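Local coordinates for protein afamin (Homo sapiens, PDB 6FAK) that carries hydrophobic molecules in body fluids, binding vitamin E and keeping lipidated Wnt proteins soluble and active, at residues Q15-D20 with K285-G290; L307-F312 with T334-R339; Q320-D323 with T328-A331; P501-D506 with V534-E539. One frame throughout, in Å; residues are numbered along the deposited sequence. Where two conformers were deposited one is given.

Contact 1. Residues Q15-D20 with K285-G290; sequences QKFIED and KIPERG
Ile286 and Pro287, the two residues that receive the ring of Phe17, belong to a turn pinned by Lys285 O, a carbonyl oxygen taken by two amides: Arg289 N at 2.7 Å and, weakly, Glu288 N. The main contact is a CH-pi interaction. Ile286 CG2 stands almost squarely over one face of the Phe17 ring, 4.0 Å from its centroid and 9° off the ring normal. Phe17 reaches this methyl because its CG lies anti to the backbone N (chi1 179°), which carries the ring off helix 13-20 toward the turn. The far end of the ring is held differently: Phe17 CE1 comes to 3.4 Å from Ile286 O, and Phe17 CZ to 3.8 Å from Pro287 CD. The peptide bond before Pro287 is cis, which puts Ile286 O and Pro287 CD on the same side and lets both meet one end of the ring. Pro287 stands at the N-cap position, just before helix 288-295. Ile286 CG1 lies 3.6 Å above the guanidinium plane of Arg289, so this isoleucine is packed on two sides. Leu158 of helix 154-171 touches Phe17, and Thr159 touches Pro287. The contact thus joins the first albumin repeat to the region of the second that forms the pocket for hydrophobic ligands. Without the ring, as with an alanine here, Ile286 CG2 and the cis-proline corner would probably lose their aromatic cover, opening a gap between the repeats. With apolar groups and one carbonyl oxygen as its chemistry across the two segments, this joint relies on shape rather than on charge.

Contact 2. Residues L307-F312 with T334-R339; sequences LREGKF and TFEYSR
A type I beta turn running from Glu309 to Phe312, in the loop ahead of helix 318-324, brings both its end residues up to Glu336 of helix 326-339, within the second albumin repeat. The turn is closed by Phe312 N to Glu309 O, 3.1 Å, and reinforced by the side chain of its first residue, since Lys311 N gives a fairly straight bond to Glu309 OE2 (3.0 Å, 163°), reaching the oxygen on its anti side and somewhat out of the carboxylate plane. Across the contact, Phe312 turns the edge of its ring to the aliphatic part of Glu336, with Phe312 CE2 4.0 Å from Glu336 CG, and the two side chains run at about a right angle. Phe333 meets the Phe312 ring edge-to-face, and Tyr356 bonds to the carbonyl of Phe312. The Glu336 chain bends at chi2 (-62°), and its carboxylate is met by basic residues of its own helix. Glu336 OE1 is gripped by NE and NH2 of Arg339 and also by Arg340 in a salt bridge, while OE2 pairs with Lys332. This gathering of positive charge probably makes the approach of a second carboxylate tolerable, for the loosely ordered Glu309 OE1 is 4.4 Å from Glu336 OE1. The arginine that does part of the gripping is itself held from two directions: Arg339 NH2 lies 2.8 Å from Glu336 OE1 in the guanidinium plane, and Phe335 CZ sits 3.5 Å above the centre of that plane.

Contact 3. Residues Q320-D323 with T328-A331; sequences QERD and TFFA
Two consecutive helices of the second albumin repeat, 318-324 and 326-339, fold against each other so closely that the CA atoms of Arg322 and Phe329 are 5.4 Å apart. Phe329 fills this corner: with CG anti to its own N (chi1 171°), the ring lies flat against the other helix backbone, Arg322 CA standing 3.6 Å from Phe329 CG. Beside it, Arg322 CB makes a CH-pi contact over the same ring, 3.9 Å from the centroid. Glu321 adds its CB at 3.8 Å from Phe329 CD1. Farther along, Arg322 CG and CD run beside Phe330, CD coming 4.0 Å from Phe330 CZ. Phe329 in turn directs CD2 over the centre of one face of Phe330. The Arg322 guanidinium then turns away, closing NE and NH2 on Asp323 OD1. Tyr356 and Leu360 of helix 346-363 also touch Phe329, and the disulfide of Cys319 with Cys364 ties helix 318-324 to the residue just past helix 346-363. Were a serine to stand at Phe329, a gap would probably open over Arg322 CA and CB, and Phe330 would lose the carbon over its face. Arginine thus serves twice here, with its stem packed on aromatic carbon and its charge probably balanced by Asp323 alongside.

Contact 4. Residues P501-D506 with V534-E539; sequences PPFSQD and VKLKHE
Phe503 pushes the outer end of its ring into the notch between Lys535 and Leu536, on the last turn of helix 521-536. Its CZ is 3.6 Å from Lys535 CB and 4.0 Å from Lys535 CD, so this tip bears on the aliphatic stem of the lysine, which it crosses at about a right angle. The next carbon, Phe503 CE2, reaches the backbone at Leu536 N, 3.8 Å away. Phe503 CD2 then packs on Leu536 CB at 3.9 Å, the two side chains running past one another in opposite directions. With CG anti to its carbonyl carbon (chi1 -67°), Phe503 directs the ring toward the helix end, and the Pro501 carbonyl oxygen comes 3.6 Å above one of its faces, toward the rim. The notch belongs to the third albumin repeat, where the chain entering the repeat's last helices is laid over the C-terminal end of helix 521-536; Lys537 is already out of helical geometry. Strand 503-504 is paired antiparallel with 584-585, and the backbone of Phe503 bonds to that of Phe585, whose side chain also touches Leu536. That partner belongs to the terminal ENLYFQ sequence, evidently a remnant of a protease-cleavable tag, so this small sheet is probably no feature of the natural protein. Lys535 is drawn straight (chi2 178°), and its chain leads the amine away from the ring to Leu421 O and Thr423 OG1. Leu421 lies just before helix 423-440 and Thr423 begins it, while Thr415 of helix 376-417 touches the same lysine stem.

Overall arrangement
Contacts 2 and 3 form one cluster in the second albumin repeat: their centres are about 13 Å apart, both use helix 326-339, and they meet where Phe312 CE1 lies 3.8 Å from Phe329 CE1. Contact 3 closes a tight helical corner within the longer excursion that contact 2 closes. Contact 1 is separate, its nearest atoms about 20 Å from those of contact 2, and joins the first repeat to the second; its segment 285-290 lies in the region forming the hydrophobic-ligand pocket. Contact 4 belongs to the third repeat, its centre about 51 Å from that of contact 1, across the centre of the chain. Each of the four is organised around phenylalanine.

Contact 1. Residues Q15-D20 with K285-G290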
loop_
_atom_site.group_PDB
_atom_site.type_symbol
_atom_site.label_atom_id
_atom_site.label_comp_id
_atom_site.label_asym_id
_atom_site.label_seq_id
_atom_site.Cartn_x
_atom_site.Cartn_y
_atom_site.Cartn_z
ATOM N N GLN A 15 -3.965 27.373 1.543
ATOM C CA GLN A 15 -2.726 28.166 1.451
ATOM C C GLN A 15 -2.214 28.556 2.832
ATOM O O GLN A 15 -1.001 28.590 3.072
ATOM C CB GLN A 15 -2.944 29.432 0.605
ATOM C CG GLN A 15 -1.695 30.254 0.281
ATOM C CD GLN A 15 -0.611 29.469 -0.453
ATOM O OE1 GLN A 15 -0.916 28.521 -1.173
ATOM N NE2 GLN A 15 0.668 29.850 -0.251
ATOM N N LYS A 16 -3.138 28.816 3.750
ATOM C CA LYS A 16 -2.752 29.110 5.116
ATOM C C LYS A 16 -2.197 27.884 5.777
ATOM O O LYS A 16 -1.171 27.970 6.408
ATOM C CB LYS A 16 -3.908 29.689 5.954
ATOM C CG LYS A 16 -3.814 31.194 6.156
ATOM C CD LYS A 16 -4.029 31.997 4.867
ATOM C CE LYS A 16 -2.738 32.475 4.212
ATOM N NZ LYS A 16 -1.924 33.367 5.093
ATOM N N PHE A 17 -2.894 26.755 5.672
ATOM C CA PHE A 17 -2.375 25.497 6.214
ATOM C C PHE A 17 -0.932 25.210 5.715
ATOM O O PHE A 17 -0.063 24.839 6.507
ATOM C CB PHE A 17 -3.301 24.331 5.883
ATOM C CG PHE A 17 -2.812 23.001 6.402
ATOM C CD1 PHE A 17 -3.160 22.572 7.675
ATOM C CD2 PHE A 17 -1.988 22.187 5.626
ATOM C CE1 PHE A 17 -2.705 21.354 8.164
ATOM C CE2 PHE A 17 -1.529 20.969 6.117
ATOM C CZ PHE A 17 -1.885 20.554 7.388
ATOM N N ILE A 18 -0.695 25.382 4.418
ATOM C CA ILE A 18 0.629 25.106 3.812
ATOM C C ILE A 18 1.709 26.057 4.308
ATOM O O ILE A 18 2.815 25.607 4.676
ATOM C CB ILE A 18 0.575 25.144 2.274
ATOM C CG1 ILE A 18 -0.196 23.924 1.763
ATOM C CG2 ILE A 18 1.977 25.126 1.662
ATOM C CD1 ILE A 18 -0.689 24.086 0.345
ATOM N N GLU A 19 1.397 27.355 4.306
ATOM C CA GLU A 19 2.309 28.390 4.841
ATOM C C GLU A 19 2.666 28.104 6.295
ATOM O O GLU A 19 3.836 28.124 6.668
ATOM C CB GLU A 19 1.665 29.775 4.764
ATOM C CG GLU A 19 1.631 30.415 3.383
ATOM C CD GLU A 19 0.979 31.792 3.394
ATOM O OE1 GLU A 19 0.381 32.183 4.430
ATOM O OE2 GLU A 19 1.074 32.498 2.366
ATOM N N ASP A 20 1.639 27.845 7.105
ATOM C CA ASP A 20 1.803 27.462 8.505
ATOM C C ASP A 20 2.653 26.227 8.732
ATOM O O ASP A 20 3.452 26.225 9.658
ATOM C CB ASP A 20 0.440 27.220 9.168
ATOM C CG ASP A 20 -0.255 28.512 9.598
ATOM O OD1 ASP A 20 0.275 29.613 9.303
ATOM O OD2 ASP A 20 -1.333 28.408 10.239
ATOM N N LYS A 285 -10.785 19.829 10.738
ATOM C CA LYS A 285 -9.650 20.587 10.182
ATOM C C LYS A 285 -8.959 19.867 9.011
ATOM O O LYS A 285 -9.028 18.641 8.889
ATOM C CB LYS A 285 -8.586 20.855 11.265
ATOM C CG LYS A 285 -8.875 22.018 12.202
ATOM C CD LYS A 285 -7.600 22.446 12.922
ATOM C CE LYS A 285 -7.869 23.514 13.974
ATOM N NZ LYS A 285 -8.196 24.854 13.404
ATOM N N ILE A 286 -8.248 20.638 8.193
ATOM C CA ILE A 286 -7.292 20.074 7.247
ATOM C C ILE A 286 -6.142 19.531 8.116
ATOM O O ILE A 286 -5.771 20.209 9.057
ATOM C CB ILE A 286 -6.731 21.140 6.268
ATOM C CG1 ILE A 286 -7.855 21.857 5.498
ATOM C CG2 ILE A 286 -5.750 20.503 5.276
ATOM C CD1 ILE A 286 -7.407 23.132 4.803
ATOM N N PRO A 287 -5.590 18.336 7.876
ATOM C CA PRO A 287 -6.019 17.366 6.870
ATOM C C PRO A 287 -6.927 16.248 7.435
ATOM O O PRO A 287 -7.096 15.217 6.780
ATOM C CB PRO A 287 -4.675 16.772 6.411
ATOM C CG PRO A 287 -3.860 16.741 7.667
ATOM C CD PRO A 287 -4.345 17.888 8.536
ATOM N N GLU A 288 -7.510 16.457 8.618
ATOM C CA GLU A 288 -8.293 15.425 9.306
ATOM C C GLU A 288 -9.654 15.230 8.633
ATOM O O GLU A 288 -10.029 14.096 8.347
ATOM C CB GLU A 288 -8.472 15.771 10.795
ATOM C CG GLU A 288 -8.528 14.555 11.708
ATOM C CD GLU A 288 -7.158 13.938 11.977
ATOM O OE1 GLU A 288 -6.216 14.153 11.179
ATOM O OE2 GLU A 288 -7.021 13.229 12.997
ATOM N N ARG A 289 -10.355 16.341 8.363
ATOM C CA ARG A 289 -11.647 16.365 7.621
ATOM C C ARG A 289 -11.688 15.465 6.349
ATOM O O ARG A 289 -12.775 15.023 5.962
ATOM C CB ARG A 289 -12.114 17.848 7.372
ATOM C CG ARG A 289 -12.885 18.229 6.084
ATOM C CD ARG A 289 -12.010 18.945 5.055
ATOM N NE ARG A 289 -10.702 18.287 4.910
ATOM C CZ ARG A 289 -9.712 18.643 4.095
ATOM N NH1 ARG A 289 -9.839 19.711 3.299
ATOM N NH2 ARG A 289 -8.597 17.922 4.078
ATOM N N GLY A 290 -10.516 15.164 5.766
ATOM C CA GLY A 290 -10.377 14.318 4.586
ATOM C C GLY A 290 -9.888 12.896 4.832
ATOM O O GLY A 290 -10.301 11.959 4.128
#

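Contact 2. Residues L307-F312 with T334-R339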
loop_
_atom_site.group_PDB
_atom_site.type_symbol
_atom_site.label_atom_id
_atom_site.label_comp_id
_atom_site.label_asym_id
_atom_site.label_seq_id
_atom_site.Cartn_x
_atom_site.Cartn_y
_atom_site.Cartn_z
ATOM N N LEU A 307 -31.077 -4.681 -8.223
ATOM C CA LEU A 307 -29.767 -5.342 -8.350
ATOM C C LEU A 307 -29.111 -5.207 -9.726
ATOM O O LEU A 307 -27.888 -5.357 -9.847
ATOM C CB LEU A 307 -29.892 -6.833 -8.001
ATOM C CG LEU A 307 -28.610 -7.640 -7.772
ATOM C CD1 LEU A 307 -27.726 -7.014 -6.698
ATOM C CD2 LEU A 307 -28.994 -9.068 -7.414
ATOM N N ARG A 308 -29.907 -4.903 -10.751
ATOM C CA ARG A 308 -29.422 -4.889 -12.130
ATOM C C ARG A 308 -29.638 -3.555 -12.838
ATOM O O ARG A 308 -30.268 -2.656 -12.311
ATOM C CB ARG A 308 -30.040 -6.043 -12.923
ATOM C CG ARG A 308 -31.561 -6.102 -12.947
ATOM C CD ARG A 308 -32.025 -7.509 -13.299
ATOM N NE ARG A 308 -31.432 -7.999 -14.553
ATOM C CZ ARG A 308 -31.799 -7.626 -15.784
ATOM N NH1 ARG A 308 -32.757 -6.722 -15.961
ATOM N NH2 ARG A 308 -31.194 -8.151 -16.848
ATOM N N GLU A 309 -29.031 -3.425 -14.013
ATOM C CA GLU A 309 -29.340 -2.350 -14.942
ATOM C C GLU A 309 -29.524 -3.013 -16.296
ATOM O O GLU A 309 -28.546 -3.325 -17.001
ATOM C CB GLU A 309 -28.249 -1.263 -14.959
ATOM C CG GLU A 309 -28.426 -0.137 -16.001
ATOM C CD GLU A 309 -29.773 0.581 -15.954
ATOM O OE1 GLU A 309 -29.812 1.731 -15.459
ATOM O OE2 GLU A 309 -30.792 0.006 -16.418
ATOM N N GLY A 310 -30.791 -3.246 -16.642
ATOM C CA GLY A 310 -31.138 -3.836 -17.923
ATOM C C GLY A 310 -30.751 -2.982 -19.110
ATOM O O GLY A 310 -30.757 -3.466 -20.218
ATOM N N LYS A 311 -30.430 -1.711 -18.902
ATOM C CA LYS A 311 -29.885 -0.870 -19.961
ATOM C C LYS A 311 -28.589 -1.451 -20.602
ATOM O O LYS A 311 -28.291 -1.117 -21.774
ATOM C CB LYS A 311 -29.629 0.553 -19.439
ATOM C CG LYS A 311 -29.551 1.619 -20.521
ATOM C CD LYS A 311 -30.512 2.787 -20.277
ATOM C CE LYS A 311 -31.957 2.416 -20.583
ATOM N NZ LYS A 311 -32.907 3.521 -20.271
ATOM N N PHE A 312 -27.846 -2.296 -19.852
ATOM C CA PHE A 312 -26.604 -2.936 -20.352
ATOM C C PHE A 312 -26.746 -4.330 -20.917
ATOM O O PHE A 312 -25.831 -4.810 -21.638
ATOM C CB PHE A 312 -25.513 -2.885 -19.261
ATOM C CG PHE A 312 -25.139 -1.471 -18.931
ATOM C CD1 PHE A 312 -24.447 -0.712 -19.845
ATOM C CD2 PHE A 312 -25.599 -0.861 -17.765
ATOM C CE1 PHE A 312 -24.139 0.606 -19.578
ATOM C CE2 PHE A 312 -25.303 0.462 -17.516
ATOM C CZ PHE A 312 -24.575 1.179 -18.401
ATOM N N THR A 334 -19.569 0.946 -15.146
ATOM C CA THR A 334 -18.816 0.753 -13.934
ATOM C C THR A 334 -19.568 1.450 -12.744
ATOM O O THR A 334 -19.776 0.859 -11.694
ATOM C CB THR A 334 -17.370 1.266 -14.080
ATOM O OG1 THR A 334 -16.699 0.665 -15.216
ATOM C CG2 THR A 334 -16.615 1.008 -12.777
ATOM N N PHE A 335 -20.011 2.689 -12.991
ATOM C CA PHE A 335 -20.849 3.463 -12.055
ATOM C C PHE A 335 -22.094 2.681 -11.619
ATOM O O PHE A 335 -22.333 2.462 -10.415
ATOM C CB PHE A 335 -21.207 4.800 -12.688
ATOM C CG PHE A 335 -22.329 5.519 -12.030
ATOM C CD1 PHE A 335 -22.171 6.070 -10.760
ATOM C CD2 PHE A 335 -23.550 5.681 -12.690
ATOM C CE1 PHE A 335 -23.231 6.781 -10.173
ATOM C CE2 PHE A 335 -24.596 6.376 -12.106
ATOM C CZ PHE A 335 -24.446 6.925 -10.842
ATOM N N GLU A 336 -22.885 2.278 -12.598
ATOM C CA GLU A 336 -24.167 1.614 -12.309
ATOM C C GLU A 336 -23.957 0.251 -11.618
ATOM O O GLU A 336 -24.671 -0.059 -10.625
ATOM C CB GLU A 336 -24.992 1.434 -13.583
ATOM C CG GLU A 336 -25.524 2.731 -14.201
ATOM C CD GLU A 336 -26.501 3.513 -13.295
ATOM O OE1 GLU A 336 -26.991 2.979 -12.304
ATOM O OE2 GLU A 336 -26.788 4.700 -13.569
ATOM N N TYR A 337 -22.990 -0.539 -12.112
ATOM C CA TYR A 337 -22.732 -1.871 -11.550
ATOM C C TYR A 337 -22.111 -1.768 -10.143
ATOM O O TYR A 337 -22.540 -2.486 -9.205
ATOM C CB TYR A 337 -21.848 -2.731 -12.492
ATOM C CG TYR A 337 -21.951 -4.209 -12.194
ATOM C CD1 TYR A 337 -21.187 -4.790 -11.202
ATOM C CD2 TYR A 337 -22.910 -5.018 -12.853
ATOM C CE1 TYR A 337 -21.329 -6.125 -10.865
ATOM C CE2 TYR A 337 -23.046 -6.392 -12.531
ATOM C CZ TYR A 337 -22.219 -6.935 -11.553
ATOM O OH TYR A 337 -22.323 -8.264 -11.176
ATOM N N SER A 338 -21.131 -0.881 -9.967
ATOM C CA SER A 338 -20.480 -0.694 -8.650
ATOM C C SER A 338 -21.424 -0.199 -7.549
ATOM O O SER A 338 -21.412 -0.728 -6.440
ATOM C CB SER A 338 -19.276 0.227 -8.743
ATOM O OG SER A 338 -18.349 -0.275 -9.699
ATOM N N ARG A 339 -22.277 0.778 -7.868
ATOM C CA ARG A 339 -23.166 1.328 -6.871
ATOM C C ARG A 339 -24.243 0.362 -6.417
ATOM O O ARG A 339 -24.710 0.489 -5.283
ATOM C CB ARG A 339 -23.777 2.654 -7.305
ATOM C CG ARG A 339 -24.886 2.577 -8.315
ATOM C CD ARG A 339 -25.285 3.998 -8.584
ATOM N NE ARG A 339 -26.224 4.109 -9.655
ATOM C CZ ARG A 339 -27.246 4.979 -9.694
ATOM N NH1 ARG A 339 -27.472 5.811 -8.674
ATOM N NH2 ARG A 339 -28.009 5.034 -10.754
#

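Contact 3. Residues Q320-D323 with T328-A331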
loop_
_atom_site.group_PDB
_atom_site.type_symbol
_atom_site.label_atom_id
_atom_site.label_comp_id
_atom_site.label_asym_id
_atom_site.label_seq_id
_atom_site.Cartn_x
_atom_site.Cartn_y
_atom_site.Cartn_z
ATOM N N GLN A 320 -24.666 0.487 -30.044
ATOM C CA GLN A 320 -24.641 1.898 -30.512
ATOM C C GLN A 320 -24.085 2.823 -29.452
ATOM O O GLN A 320 -23.293 3.678 -29.778
ATOM C CB GLN A 320 -26.025 2.431 -30.923
ATOM C CG GLN A 320 -26.711 1.559 -31.927
ATOM C CD GLN A 320 -27.685 0.587 -31.304
ATOM O OE1 GLN A 320 -27.288 -0.392 -30.658
ATOM N NE2 GLN A 320 -28.983 0.830 -31.529
ATOM N N GLU A 321 -24.524 2.664 -28.206
ATOM C CA GLU A 321 -24.032 3.519 -27.116
ATOM C C GLU A 321 -22.551 3.284 -26.879
ATOM O O GLU A 321 -21.736 4.225 -26.763
ATOM C CB GLU A 321 -24.867 3.314 -25.860
ATOM C CG GLU A 321 -26.220 4.013 -25.945
ATOM C CD GLU A 321 -27.156 3.638 -24.781
ATOM O OE1 GLU A 321 -26.773 2.765 -23.961
ATOM O OE2 GLU A 321 -28.282 4.205 -24.676
ATOM N N ARG A 322 -22.161 2.029 -26.914
ATOM C CA ARG A 322 -20.730 1.707 -26.786
ATOM C C ARG A 322 -19.935 2.382 -27.919
ATOM O O ARG A 322 -18.901 3.024 -27.680
ATOM C CB ARG A 322 -20.497 0.205 -26.826
ATOM C CG ARG A 322 -19.049 -0.115 -26.623
ATOM C CD ARG A 322 -18.652 -1.422 -27.168
ATOM N NE ARG A 322 -18.741 -1.471 -28.613
ATOM C CZ ARG A 322 -18.340 -2.524 -29.306
ATOM N NH1 ARG A 322 -17.840 -3.578 -28.683
ATOM N NH2 ARG A 322 -18.483 -2.550 -30.623
ATOM N N ASP A 323 -20.404 2.228 -29.136
ATOM C CA ASP A 323 -19.612 2.723 -30.297
ATOM C C ASP A 323 -19.505 4.275 -30.303
ATOM O O ASP A 323 -18.501 4.787 -30.697
ATOM C CB ASP A 323 -20.198 2.245 -31.634
ATOM C CG ASP A 323 -19.932 0.776 -31.924
ATOM O OD1 ASP A 323 -19.194 0.108 -31.159
ATOM O OD2 ASP A 323 -20.523 0.271 -32.925
ATOM N N THR A 328 -16.785 6.503 -22.095
ATOM C CA THR A 328 -17.863 6.966 -21.256
ATOM C C THR A 328 -18.920 5.876 -21.025
ATOM O O THR A 328 -19.486 5.775 -19.941
ATOM C CB THR A 328 -18.472 8.276 -21.785
ATOM O OG1 THR A 328 -17.434 9.268 -21.923
ATOM C CG2 THR A 328 -19.495 8.825 -20.830
ATOM N N PHE A 329 -19.190 5.085 -22.047
ATOM C CA PHE A 329 -20.141 3.990 -21.936
ATOM C C PHE A 329 -19.687 2.994 -20.812
ATOM O O PHE A 329 -20.473 2.575 -19.979
ATOM C CB PHE A 329 -20.200 3.246 -23.285
ATOM C CG PHE A 329 -20.977 1.968 -23.235
ATOM C CD1 PHE A 329 -22.349 1.994 -23.298
ATOM C CD2 PHE A 329 -20.341 0.767 -23.121
ATOM C CE1 PHE A 329 -23.088 0.826 -23.189
ATOM C CE2 PHE A 329 -21.071 -0.417 -23.014
ATOM C CZ PHE A 329 -22.440 -0.366 -23.048
ATOM N N PHE A 330 -18.419 2.570 -20.868
ATOM C CA PHE A 330 -17.866 1.701 -19.789
ATOM C C PHE A 330 -17.744 2.370 -18.399
ATOM O O PHE A 330 -17.894 1.695 -17.364
ATOM C CB PHE A 330 -16.561 0.992 -20.238
ATOM C CG PHE A 330 -16.779 -0.016 -21.347
ATOM C CD1 PHE A 330 -17.562 -1.130 -21.138
ATOM C CD2 PHE A 330 -16.206 0.163 -22.608
ATOM C CE1 PHE A 330 -17.806 -2.034 -22.179
ATOM C CE2 PHE A 330 -16.426 -0.719 -23.633
ATOM C CZ PHE A 330 -17.249 -1.817 -23.429
ATOM N N ALA A 331 -17.447 3.655 -18.370
ATOM C CA ALA A 331 -17.536 4.414 -17.104
ATOM C C ALA A 331 -18.935 4.376 -16.489
ATOM O O ALA A 331 -19.085 4.166 -15.281
ATOM C CB ALA A 331 -17.080 5.870 -17.297
#

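Contact 4. Residues P501-D506 with V534-E539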
loop_
_atom_site.group_PDB
_atom_site.type_symbol
_atom_site.label_atom_id
_atom_site.label_comp_id
_atom_site.label_asym_id
_atom_site.label_seq_id
_atom_site.Cartn_x
_atom_site.Cartn_y
_atom_site.Cartn_z
ATOM N N PRO A 501 22.122 -18.996 -3.265
ATOM C CA PRO A 501 23.491 -18.869 -2.796
ATOM C C PRO A 501 23.747 -19.830 -1.624
ATOM O O PRO A 501 22.835 -20.488 -1.170
ATOM C CB PRO A 501 23.516 -17.442 -2.299
ATOM C CG PRO A 501 22.157 -17.311 -1.637
ATOM C CD PRO A 501 21.224 -18.025 -2.555
ATOM N N PRO A 502 25.008 -19.944 -1.156
ATOM C CA PRO A 502 25.209 -20.688 0.083
ATOM C C PRO A 502 24.520 -19.946 1.206
ATOM O O PRO A 502 24.335 -18.713 1.097
ATOM C CB PRO A 502 26.743 -20.627 0.305
ATOM C CG PRO A 502 27.319 -20.068 -0.947
ATOM C CD PRO A 502 26.233 -19.326 -1.664
ATOM N N PHE A 503 24.106 -20.672 2.222
ATOM C CA PHE A 503 23.574 -20.112 3.428
ATOM C C PHE A 503 24.428 -20.578 4.607
ATOM O O PHE A 503 24.760 -21.755 4.699
ATOM C CB PHE A 503 22.152 -20.581 3.687
ATOM C CG PHE A 503 21.155 -20.076 2.695
ATOM C CD1 PHE A 503 20.771 -18.717 2.670
ATOM C CD2 PHE A 503 20.626 -20.917 1.758
ATOM C CE1 PHE A 503 19.843 -18.237 1.713
ATOM C CE2 PHE A 503 19.716 -20.446 0.796
ATOM C CZ PHE A 503 19.308 -19.118 0.815
ATOM N N SER A 504 24.762 -19.706 5.531
ATOM C CA SER A 504 25.468 -20.250 6.705
ATOM C C SER A 504 24.569 -21.073 7.643
ATOM O O SER A 504 23.373 -20.851 7.783
ATOM C CB SER A 504 26.197 -19.197 7.509
ATOM O OG SER A 504 25.298 -18.258 7.988
ATOM N N GLN A 505 25.221 -21.978 8.375
ATOM C CA GLN A 505 24.540 -22.821 9.331
ATOM C C GLN A 505 23.902 -21.999 10.432
ATOM O O GLN A 505 22.875 -22.376 10.936
ATOM C CB GLN A 505 25.504 -23.900 9.857
ATOM C CG GLN A 505 24.832 -25.093 10.501
ATOM C CD GLN A 505 25.614 -26.404 10.329
ATOM O OE1 GLN A 505 25.864 -26.857 9.202
ATOM N NE2 GLN A 505 25.986 -27.020 11.448
ATOM N N ASP A 506 24.434 -20.836 10.743
ATOM C CA ASP A 506 23.828 -19.964 11.739
ATOM C C ASP A 506 22.443 -19.441 11.416
ATOM O O ASP A 506 21.717 -19.066 12.345
ATOM C CB ASP A 506 24.716 -18.761 12.072
ATOM C CG ASP A 506 24.328 -18.115 13.437
ATOM O OD1 ASP A 506 24.500 -18.790 14.489
ATOM O OD2 ASP A 506 23.827 -16.960 13.457
ATOM N N VAL A 534 13.140 -22.819 2.729
ATOM C CA VAL A 534 12.483 -23.069 1.463
ATOM C C VAL A 534 13.449 -22.738 0.321
ATOM O O VAL A 534 13.481 -23.469 -0.658
ATOM C CB VAL A 534 11.133 -22.330 1.274
ATOM C CG1 VAL A 534 10.569 -22.598 -0.082
ATOM C CG2 VAL A 534 10.083 -22.827 2.270
ATOM N N LYS A 535 14.219 -21.653 0.443
ATOM C CA LYS A 535 15.253 -21.323 -0.576
ATOM C C LYS A 535 16.268 -22.443 -0.617
ATOM O O LYS A 535 16.611 -22.969 -1.699
ATOM C CB LYS A 535 15.954 -20.010 -0.254
ATOM C CG LYS A 535 15.100 -18.788 -0.523
ATOM C CD LYS A 535 15.783 -17.508 -0.151
ATOM C CE LYS A 535 14.915 -16.340 -0.523
ATOM N NZ LYS A 535 15.571 -15.070 -0.214
ATOM N N LEU A 536 16.734 -22.826 0.556
ATOM C CA LEU A 536 17.777 -23.864 0.640
ATOM C C LEU A 536 17.317 -25.215 0.014
ATOM O O LEU A 536 18.044 -25.822 -0.779
ATOM C CB LEU A 536 18.244 -24.037 2.059
ATOM C CG LEU A 536 19.237 -25.231 2.214
ATOM C CD1 LEU A 536 20.536 -25.022 1.462
ATOM C CD2 LEU A 536 19.471 -25.475 3.692
ATOM N N LYS A 537 16.096 -25.610 0.324
ATOM C CA LYS A 537 15.505 -26.880 -0.064
ATOM C C LYS A 537 14.346 -26.696 -1.065
ATOM O O LYS A 537 13.314 -27.376 -0.967
ATOM C CB LYS A 537 15.000 -27.561 1.206
ATOM C CG LYS A 537 16.056 -27.817 2.267
ATOM C CD LYS A 537 17.097 -28.783 1.749
ATOM C CE LYS A 537 17.737 -29.578 2.896
ATOM N NZ LYS A 537 19.118 -29.966 2.531
ATOM N N HIS A 538 14.513 -25.755 -1.992
ATOM C CA HIS A 538 13.498 -25.440 -3.008
ATOM C C HIS A 538 13.002 -26.645 -3.826
ATOM O O HIS A 538 11.849 -26.635 -4.281
ATOM C CB HIS A 538 13.999 -24.330 -3.968
ATOM C CG HIS A 538 15.145 -24.745 -4.843
ATOM N ND1 HIS A 538 14.969 -25.162 -6.149
ATOM C CD2 HIS A 538 16.478 -24.798 -4.612
ATOM C CE1 HIS A 538 16.139 -25.479 -6.668
ATOM N NE2 HIS A 538 17.072 -25.275 -5.764
ATOM N N GLU A 539 13.870 -27.647 -4.003
ATOM C CA GLU A 539 13.539 -28.896 -4.702
ATOM C C GLU A 539 12.440 -29.732 -4.021
ATOM O O GLU A 539 11.655 -30.389 -4.694
ATOM C CB GLU A 539 14.814 -29.746 -4.965
ATOM C CG GLU A 539 15.423 -30.492 -3.772
ATOM C CD GLU A 539 16.262 -29.642 -2.811
ATOM O OE1 GLU A 539 16.876 -30.288 -1.916
ATOM O OE2 GLU A 539 16.342 -28.383 -2.933
#